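Local structure of lactaldehyde dehydrogenase (Methanocaldococcus jannaschii, 3PQA) at residues B[64-69]-B[179-183]; B[301-305]-B[350-354]; B[396-402]-B[422-426]. The protein oxidises lactaldehyde to lactate with NAD as the preferred cofactor, as a homotetrameric aldehyde dehydrogenase on the pathway to coenzyme F420. One frame throughout, in Å; residues are numbered along the deposited sequence. Where two conformers were deposited one is given.

Contact 1: B[64-69]-B[179-183]; sequences NIAKQI and IIENA
I179 is the main knob here: its CG2 branch fills the hollow between I65 and Q68, lying 3.7 Å from Q68 CB, while its CD1 runs on to the flank of I69. In return I65 pushes its CD1 against CG1 of I180, 3.8 Å away. A183 contributes a dimple, for its small methyl is met by I65 CG1 and by N64 OD1, letting the CA atoms of N64 and A183 come within 5.9 Å. The axes of the two short segments come within 9.1 Å at 133° between their directions.

Q68 closes the apolar seam on its polar side with an amide carried on a chain extended beyond CG (chi2 -179°). Its OE1 accepts a fairly straight bond from N182 ND2 at 3.0 Å. Its NE2 donates to I179 O (2.9 Å) and to N64 OD1, both tilted from the amide plane. I179 O also keeps its helical partner A183 N, on the opposite face of its carbonyl. An alanine here removes the amide, and N182 ND2 and N64 OD1 would probably be left without this mate. Helix 171-186 forms the crossover from strand 160-165 to strand 194-196. Branched aliphatics pack helix 55-71 against it, and the directional amide bonds set the fit.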
loop_
_atom_site.group_PDB
_atom_site.type_symbol
_atom_site.label_atom_id
_atom_site.label_comp_id
_atom_site.label_asym_id
_atom_site.label_seq_id
_atom_site.Cartn_x
_atom_site.Cartn_y
_atom_site.Cartn_z
ATOM N N ASN B 64 -0.037 9.005 26.488
ATOM C CA ASN B 64 -0.178 9.736 27.742
ATOM C C ASN B 64 -0.766 11.121 27.536
ATOM O O ASN B 64 -1.529 11.585 28.357
ATOM C CB ASN B 64 1.129 9.798 28.531
ATOM C CG ASN B 64 0.934 10.387 29.929
ATOM O OD1 ASN B 64 1.294 11.516 30.175
ATOM N ND2 ASN B 64 0.349 9.611 30.830
ATOM N N ILE B 65 -0.437 11.760 26.422
ATOM C CA ILE B 65 -1.071 13.034 26.076
ATOM C C ILE B 65 -2.574 12.810 25.924
ATOM O O ILE B 65 -3.387 13.561 26.499
ATOM C CB ILE B 65 -0.441 13.663 24.810
ATOM C CG1 ILE B 65 0.970 14.189 25.133
ATOM C CG2 ILE B 65 -1.318 14.790 24.270
ATOM C CD1 ILE B 65 1.816 14.509 23.928
ATOM N N ALA B 66 -2.948 11.767 25.182
ATOM C CA ALA B 66 -4.361 11.429 25.030
ATOM C C ALA B 66 -5.025 11.178 26.382
ATOM O O ALA B 66 -6.146 11.629 26.624
ATOM C CB ALA B 66 -4.537 10.221 24.124
ATOM N N LYS B 67 -4.336 10.444 27.259
ATOM C CA LYS B 67 -4.891 10.137 28.569
ATOM C C LYS B 67 -5.150 11.416 29.364
ATOM O O LYS B 67 -6.222 11.581 29.946
ATOM C CB LYS B 67 -3.977 9.186 29.342
ATOM C CG LYS B 67 -4.534 8.752 30.691
ATOM C CD LYS B 67 -3.677 7.670 31.303
ATOM C CE LYS B 67 -4.098 7.381 32.739
ATOM N NZ LYS B 67 -3.477 8.339 33.715
ATOM N N GLN B 68 -4.178 12.323 29.379
ATOM C CA GLN B 68 -4.346 13.594 30.107
ATOM C C GLN B 68 -5.486 14.473 29.579
ATOM O O GLN B 68 -6.219 15.088 30.370
ATOM C CB GLN B 68 -3.067 14.406 30.094
ATOM C CG GLN B 68 -1.910 13.810 30.889
ATOM C CD GLN B 68 -0.724 14.724 30.822
ATOM O OE1 GLN B 68 -0.764 15.839 31.340
ATOM N NE2 GLN B 68 0.322 14.291 30.129
ATOM N N ILE B 69 -5.618 14.543 28.249
ATOM C CA ILE B 69 -6.694 15.316 27.614
ATOM C C ILE B 69 -8.036 14.734 28.046
ATOM O O ILE B 69 -8.947 15.471 28.417
ATOM C CB ILE B 69 -6.591 15.317 26.065
ATOM C CG1 ILE B 69 -5.332 16.064 25.607
ATOM C CG2 ILE B 69 -7.845 15.955 25.421
ATOM C CD1 ILE B 69 -5.028 15.959 24.093
ATOM N N ILE B 179 0.308 19.720 29.309
ATOM C CA ILE B 179 0.057 18.281 29.121
ATOM C C ILE B 179 1.221 17.571 28.405
ATOM O O ILE B 179 1.665 16.499 28.840
ATOM C CB ILE B 179 -1.290 18.034 28.380
ATOM C CG1 ILE B 179 -2.465 18.232 29.344
ATOM C CG2 ILE B 179 -1.341 16.636 27.736
ATOM C CD1 ILE B 179 -3.826 18.297 28.665
ATOM N N ILE B 180 1.718 18.179 27.326
ATOM C CA ILE B 180 2.881 17.646 26.596
ATOM C C ILE B 180 4.110 17.620 27.510
ATOM O O ILE B 180 4.808 16.607 27.584
ATOM C CB ILE B 180 3.176 18.461 25.300
ATOM C CG1 ILE B 180 2.040 18.258 24.292
ATOM C CG2 ILE B 180 4.538 18.056 24.678
ATOM C CD1 ILE B 180 1.944 19.297 23.198
ATOM N N GLU B 181 4.349 18.724 28.223
ATOM C CA GLU B 181 5.431 18.788 29.213
ATOM C C GLU B 181 5.348 17.636 30.238
ATOM O O GLU B 181 6.352 17.001 30.538
ATOM C CB GLU B 181 5.441 20.166 29.891
ATOM C CG GLU B 181 6.528 20.362 30.940
ATOM C CD GLU B 181 6.439 21.705 31.651
ATOM O OE1 GLU B 181 6.013 22.704 31.025
ATOM O OE2 GLU B 181 6.801 21.757 32.847
ATOM N N ASN B 182 4.157 17.362 30.766
ATOM C CA ASN B 182 3.965 16.252 31.715
ATOM C C ASN B 182 4.347 14.891 31.126
ATOM O O ASN B 182 4.977 14.067 31.795
ATOM C CB ASN B 182 2.522 16.194 32.206
ATOM C CG ASN B 182 2.152 17.378 33.081
ATOM O OD1 ASN B 182 3.008 17.992 33.711
ATOM N ND2 ASN B 182 0.869 17.705 33.115
ATOM N N ALA B 183 3.950 14.667 29.876
ATOM C CA ALA B 183 4.263 13.423 29.171
ATOM C C ALA B 183 5.752 13.270 28.929
ATOM O O ALA B 183 6.308 12.175 29.096
ATOM C CB ALA B 183 3.520 13.364 27.858
#

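Contact 2: B[301-305]-B[350-354]; sequences VLNVG and LFYPT
V304 presses one methyl onto the ring of Y352 and the other against P353, and buries more surface than any other residue of the pair. With CG1 anti to the backbone N (chi1 -175°), that methyl stands over a face of the tyrosine, 3.9 Å from the ring centroid and 25° off the normal, offset toward the rim at CE2: a CH-pi contact. The same CG1 touches CD1 of L350 at 3.7 Å. CG2 takes the other direction, beside the backbone N, and meets P353 CD at 3.6 Å. A beta-branched valine suits the place because two methyls fork from one carbon and serve three neighbours.

P353 is the second partner. Its rigid ring offers CD to V304 and CG to L302, whose CD1 lies 3.9 Å away, and F268 of helix 256-268 packs on both L302 and P353. L350, at the start of strand 350-357, closes the other end, its methyls reaching toward G305. G305 adopts an extended backbone shape that residues with a CB seldom adopt.

The two segments run in nearly opposite directions, but the CA atoms of V304 and Y352 are 6.8 Å apart, too far for strand pairing; N303 and G305 bond instead to V314. One water provides a polar link, donating to V304 O (2.7 Å) and hydrogen-bonded to Y352 OH. The loop after helix 288-300 is thus held to strand 350-357 by van der Waals and CH-pi packing of aliphatic and aromatic carbons, with a water-bridged polar link at the tyrosine hydroxyl.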
loop_
_atom_site.group_PDB
_atom_site.type_symbol
_atom_site.label_atom_id
_atom_site.label_comp_id
_atom_site.label_asym_id
_atom_site.label_seq_id
_atom_site.Cartn_x
_atom_site.Cartn_y
_atom_site.Cartn_z
ATOM N N VAL B 301 -34.897 29.166 14.419
ATOM C CA VAL B 301 -35.109 28.619 15.753
ATOM C C VAL B 301 -33.797 28.289 16.474
ATOM O O VAL B 301 -33.817 27.766 17.581
ATOM C CB VAL B 301 -36.075 27.394 15.732
ATOM C CG1 VAL B 301 -37.424 27.790 15.136
ATOM C CG2 VAL B 301 -35.463 26.220 14.975
ATOM N N LEU B 302 -32.666 28.604 15.840
ATOM C CA LEU B 302 -31.361 28.415 16.478
ATOM C C LEU B 302 -31.208 29.327 17.692
ATOM O O LEU B 302 -31.656 30.473 17.680
ATOM C CB LEU B 302 -30.215 28.642 15.486
ATOM C CG LEU B 302 -30.102 27.726 14.258
ATOM C CD1 LEU B 302 -29.050 28.289 13.296
ATOM C CD2 LEU B 302 -29.772 26.271 14.631
ATOM N N ASN B 303 -30.602 28.795 18.744
ATOM C CA ASN B 303 -30.339 29.581 19.937
ATOM C C ASN B 303 -28.982 30.254 19.847
ATOM O O ASN B 303 -27.924 29.598 19.837
ATOM C CB ASN B 303 -30.464 28.736 21.214
ATOM C CG ASN B 303 -31.865 28.187 21.420
ATOM O OD1 ASN B 303 -32.859 28.905 21.293
ATOM N ND2 ASN B 303 -31.950 26.904 21.755
ATOM N N VAL B 304 -29.035 31.578 19.782
ATOM C CA VAL B 304 -27.867 32.417 19.636
ATOM C C VAL B 304 -27.582 33.045 20.994
ATOM O O VAL B 304 -28.441 33.703 21.566
ATOM C CB VAL B 304 -28.130 33.514 18.578
ATOM C CG1 VAL B 304 -26.872 34.336 18.310
ATOM C CG2 VAL B 304 -28.673 32.888 17.286
ATOM N N GLY B 305 -26.383 32.840 21.527
ATOM C CA GLY B 305 -26.090 33.368 22.854
ATOM C C GLY B 305 -24.794 32.893 23.469
ATOM O O GLY B 305 -23.827 32.610 22.755
ATOM N N LEU B 350 -21.505 39.124 18.627
ATOM C CA LEU B 350 -22.540 38.115 18.429
ATOM C C LEU B 350 -23.287 38.383 17.118
ATOM O O LEU B 350 -24.080 39.327 17.007
ATOM C CB LEU B 350 -23.489 38.035 19.632
ATOM C CG LEU B 350 -24.457 36.848 19.702
ATOM C CD1 LEU B 350 -23.703 35.510 19.781
ATOM C CD2 LEU B 350 -25.416 36.979 20.884
ATOM N N PHE B 351 -23.006 37.557 16.114
ATOM C CA PHE B 351 -23.582 37.751 14.791
ATOM C C PHE B 351 -24.675 36.727 14.539
ATOM O O PHE B 351 -24.438 35.518 14.628
ATOM C CB PHE B 351 -22.509 37.680 13.702
ATOM C CG PHE B 351 -22.820 38.530 12.504
ATOM C CD1 PHE B 351 -23.790 38.136 11.589
ATOM C CD2 PHE B 351 -22.163 39.745 12.312
ATOM C CE1 PHE B 351 -24.095 38.917 10.489
ATOM C CE2 PHE B 351 -22.474 40.554 11.222
ATOM C CZ PHE B 351 -23.441 40.136 10.300
ATOM N N TYR B 352 -25.869 37.210 14.203
ATOM C CA TYR B 352 -27.015 36.315 14.069
ATOM C C TYR B 352 -27.028 35.590 12.725
ATOM O O TYR B 352 -26.558 36.140 11.720
ATOM C CB TYR B 352 -28.323 37.087 14.332
ATOM C CG TYR B 352 -28.446 37.429 15.798
ATOM C CD1 TYR B 352 -27.705 38.477 16.351
ATOM C CD2 TYR B 352 -29.248 36.669 16.639
ATOM C CE1 TYR B 352 -27.776 38.766 17.708
ATOM C CE2 TYR B 352 -29.336 36.952 17.997
ATOM C CZ TYR B 352 -28.588 37.998 18.526
ATOM O OH TYR B 352 -28.671 38.293 19.868
ATOM N N PRO B 353 -27.538 34.344 12.709
ATOM C CA PRO B 353 -27.711 33.612 11.453
ATOM C C PRO B 353 -28.332 34.511 10.377
ATOM O O PRO B 353 -29.404 35.101 10.585
ATOM C CB PRO B 353 -28.631 32.462 11.860
ATOM C CG PRO B 353 -28.157 32.136 13.248
ATOM C CD PRO B 353 -27.859 33.495 13.872
ATOM N N THR B 354 -27.622 34.634 9.260
ATOM C CA THR B 354 -27.956 35.581 8.194
ATOM C C THR B 354 -28.026 34.835 6.856
ATOM O O THR B 354 -27.131 34.060 6.512
ATOM C CB THR B 354 -26.930 36.739 8.160
ATOM O OG1 THR B 354 -27.040 37.493 9.375
ATOM C CG2 THR B 354 -27.155 37.666 6.973
HETATM O O HOH W 1 -29.278 36.265 21.303
#

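Contact 3: B[396-402]-B[422-426]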
loop_
_atom_site.group_PDB
_atom_site.type_symbol
_atom_site.label_atom_id
_atom_site.label_comp_id
_atom_site.label_asym_id
_atom_site.label_seq_id
_atom_site.Cartn_x
_atom_site.Cartn_y
_atom_site.Cartn_z
ATOM N N HIS B 396 -13.444 22.533 0.100
ATOM C CA HIS B 396 -14.516 21.533 0.005
ATOM C C HIS B 396 -15.712 22.015 -0.816
ATOM O O HIS B 396 -16.007 23.205 -0.864
ATOM C CB HIS B 396 -14.976 21.133 1.408
ATOM C CG HIS B 396 -14.191 20.008 2.017
ATOM N ND1 HIS B 396 -14.673 19.250 3.061
ATOM C CD2 HIS B 396 -12.968 19.502 1.719
ATOM C CE1 HIS B 396 -13.779 18.331 3.390
ATOM N NE2 HIS B 396 -12.736 18.462 2.585
ATOM N N SER B 397 -16.402 21.062 -1.440
ATOM C CA SER B 397 -17.656 21.316 -2.118
ATOM C C SER B 397 -18.612 20.192 -1.739
ATOM O O SER B 397 -18.188 19.162 -1.199
ATOM C CB SER B 397 -17.431 21.342 -3.630
ATOM O OG SER B 397 -16.839 20.130 -4.077
ATOM N N ALA B 398 -19.898 20.390 -1.992
ATOM C CA ALA B 398 -20.878 19.344 -1.677
ATOM C C ALA B 398 -21.969 19.366 -2.708
ATOM O O ALA B 398 -22.242 20.421 -3.307
ATOM C CB ALA B 398 -21.481 19.534 -0.265
ATOM N N ILE B 399 -22.583 18.206 -2.893
ATOM C CA ILE B 399 -23.724 18.045 -3.787
ATOM C C ILE B 399 -24.770 17.122 -3.165
ATOM O O ILE B 399 -24.444 16.052 -2.637
ATOM C CB ILE B 399 -23.299 17.520 -5.178
ATOM C CG1 ILE B 399 -24.539 17.299 -6.048
ATOM C CG2 ILE B 399 -22.479 16.229 -5.073
ATOM C CD1 ILE B 399 -24.272 17.282 -7.494
ATOM N N PHE B 400 -26.025 17.547 -3.245
ATOM C CA PHE B 400 -27.136 16.770 -2.739
ATOM C C PHE B 400 -27.926 16.316 -3.945
ATOM O O PHE B 400 -28.438 17.144 -4.706
ATOM C CB PHE B 400 -27.987 17.622 -1.792
ATOM C CG PHE B 400 -27.270 17.996 -0.519
ATOM C CD1 PHE B 400 -26.401 19.080 -0.490
ATOM C CD2 PHE B 400 -27.464 17.243 0.643
ATOM C CE1 PHE B 400 -25.719 19.412 0.681
ATOM C CE2 PHE B 400 -26.793 17.568 1.826
ATOM C CZ PHE B 400 -25.933 18.672 1.848
ATOM N N THR B 401 -28.015 14.996 -4.118
ATOM C CA THR B 401 -28.718 14.385 -5.242
ATOM C C THR B 401 -28.864 12.900 -4.950
ATOM O O THR B 401 -28.096 12.349 -4.149
ATOM C CB THR B 401 -27.965 14.591 -6.616
ATOM O OG1 THR B 401 -28.742 14.048 -7.693
ATOM C CG2 THR B 401 -26.554 13.947 -6.612
ATOM N N ASN B 402 -29.855 12.269 -5.588
ATOM C CA ASN B 402 -30.045 10.827 -5.539
ATOM C C ASN B 402 -29.643 10.149 -6.847
ATOM O O ASN B 402 -29.839 8.948 -7.008
ATOM C CB ASN B 402 -31.511 10.508 -5.214
ATOM C CG ASN B 402 -31.849 10.764 -3.762
ATOM O OD1 ASN B 402 -31.107 10.365 -2.863
ATOM N ND2 ASN B 402 -32.973 11.428 -3.522
ATOM N N ASN B 422 -24.331 14.274 -0.476
ATOM C CA ASN B 422 -25.430 14.143 0.489
ATOM C C ASN B 422 -25.103 14.468 1.958
ATOM O O ASN B 422 -25.820 14.082 2.876
ATOM C CB ASN B 422 -26.163 12.798 0.296
ATOM C CG ASN B 422 -26.945 12.768 -1.006
ATOM O OD1 ASN B 422 -27.421 13.808 -1.456
ATOM N ND2 ASN B 422 -27.069 11.587 -1.628
ATOM N N ASP B 423 -24.039 15.240 2.157
ATOM C CA ASP B 423 -23.797 15.949 3.421
ATOM C C ASP B 423 -23.132 17.262 3.010
ATOM O O ASP B 423 -22.718 17.388 1.855
ATOM C CB ASP B 423 -22.916 15.111 4.367
ATOM C CG ASP B 423 -22.932 15.610 5.814
ATOM O OD1 ASP B 423 -23.641 16.589 6.134
ATOM O OD2 ASP B 423 -22.213 15.004 6.635
ATOM N N SER B 424 -23.051 18.245 3.909
ATOM C CA SER B 424 -22.514 19.566 3.529
ATOM C C SER B 424 -20.992 19.522 3.418
ATOM O O SER B 424 -20.358 18.529 3.777
ATOM C CB SER B 424 -22.912 20.651 4.543
ATOM O OG SER B 424 -22.036 20.619 5.661
ATOM N N SER B 425 -20.418 20.631 2.953
ATOM C CA SER B 425 -18.966 20.783 2.857
ATOM C C SER B 425 -18.260 20.634 4.202
ATOM O O SER B 425 -17.058 20.335 4.238
ATOM C CB SER B 425 -18.611 22.132 2.236
ATOM O OG SER B 425 -19.160 23.198 2.982
ATOM N N LEU B 426 -18.994 20.840 5.298
ATOM C CA LEU B 426 -18.404 20.786 6.660
ATOM C C LEU B 426 -17.871 19.405 7.090
ATOM O O LEU B 426 -17.114 19.289 8.076
ATOM C CB LEU B 426 -19.404 21.347 7.685
ATOM C CG LEU B 426 -18.902 21.580 9.101
ATOM C CD1 LEU B 426 -18.054 22.840 9.157
ATOM C CD2 LEU B 426 -20.078 21.714 10.039
#
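The backbone N of N422 donates to I399 O at 2.8 Å, almost straight at 170°, and so carries the parallel pairing of strands 396-400 and 418-421 one residue past the end of the latter. N422 then turns into the left-handed region (phi 66°), which asparagine tolerates better than most residues. With CG anti to its carbonyl carbon (chi1 -69°), its amide swings back to T401 and grips both backbone groups: OD1 accepts from T401 N at 3.0 Å, and ND2 donates to T401 O at 2.8 Å, with that oxygen close to the amide plane.

The reversed chain now runs back over the strand. The F400 ring packs obliquely against the backbone of 422-424, its CZ 3.3 Å from D423 C, and also meets helix 256-268. A398 has only a methyl, which allows D423 O to come within 3.3 Å of its CB; this buried oxygen has no polar partner in the model. An ST turn, with L426 N bonded to S424 OG, shapes the chain here, and S425 O faces H396. There H396 ND1 donates to S425 O at 2.9 Å, the oxygen near the ring plane and the donor in the carbonyl plane.

S425 OG is held by I276 O, and the carboxylate of D423 by R122 of a neighbouring subunit. H396 lies about 8 Å, side chain to side chain, from C275 and E241, probably the catalytic residues, as in relatives. Hydrogen bonds at both ends, with a methyl and a phenyl ring packed on peptide backbone between, therefore fix the path of this loop from a subunit interface to the vicinity of the probable active site.

Overall arrangement
From the N terminus, contact 1 closes first, joining helix 55-71 to helix 171-186 across 109 intervening residues, in what is probably the NAD-binding domain. Contact 2 follows, spanning 44 residues from the loop after helix 288-300 to strand 350-357, and contact 3 closes the shortest loop, 19 residues, tying strand 396-400 to the loop that follows strand 418-421. The three are in series; none nests in or crosses another. Contacts 2 and 3 reach the same mixed sheet, in what is probably the catalytic domain, with centres about 23 Å apart. Contact 1 lies about 36 Å from each, centre to centre, and on the opposite side of the chain's centre from contact 3.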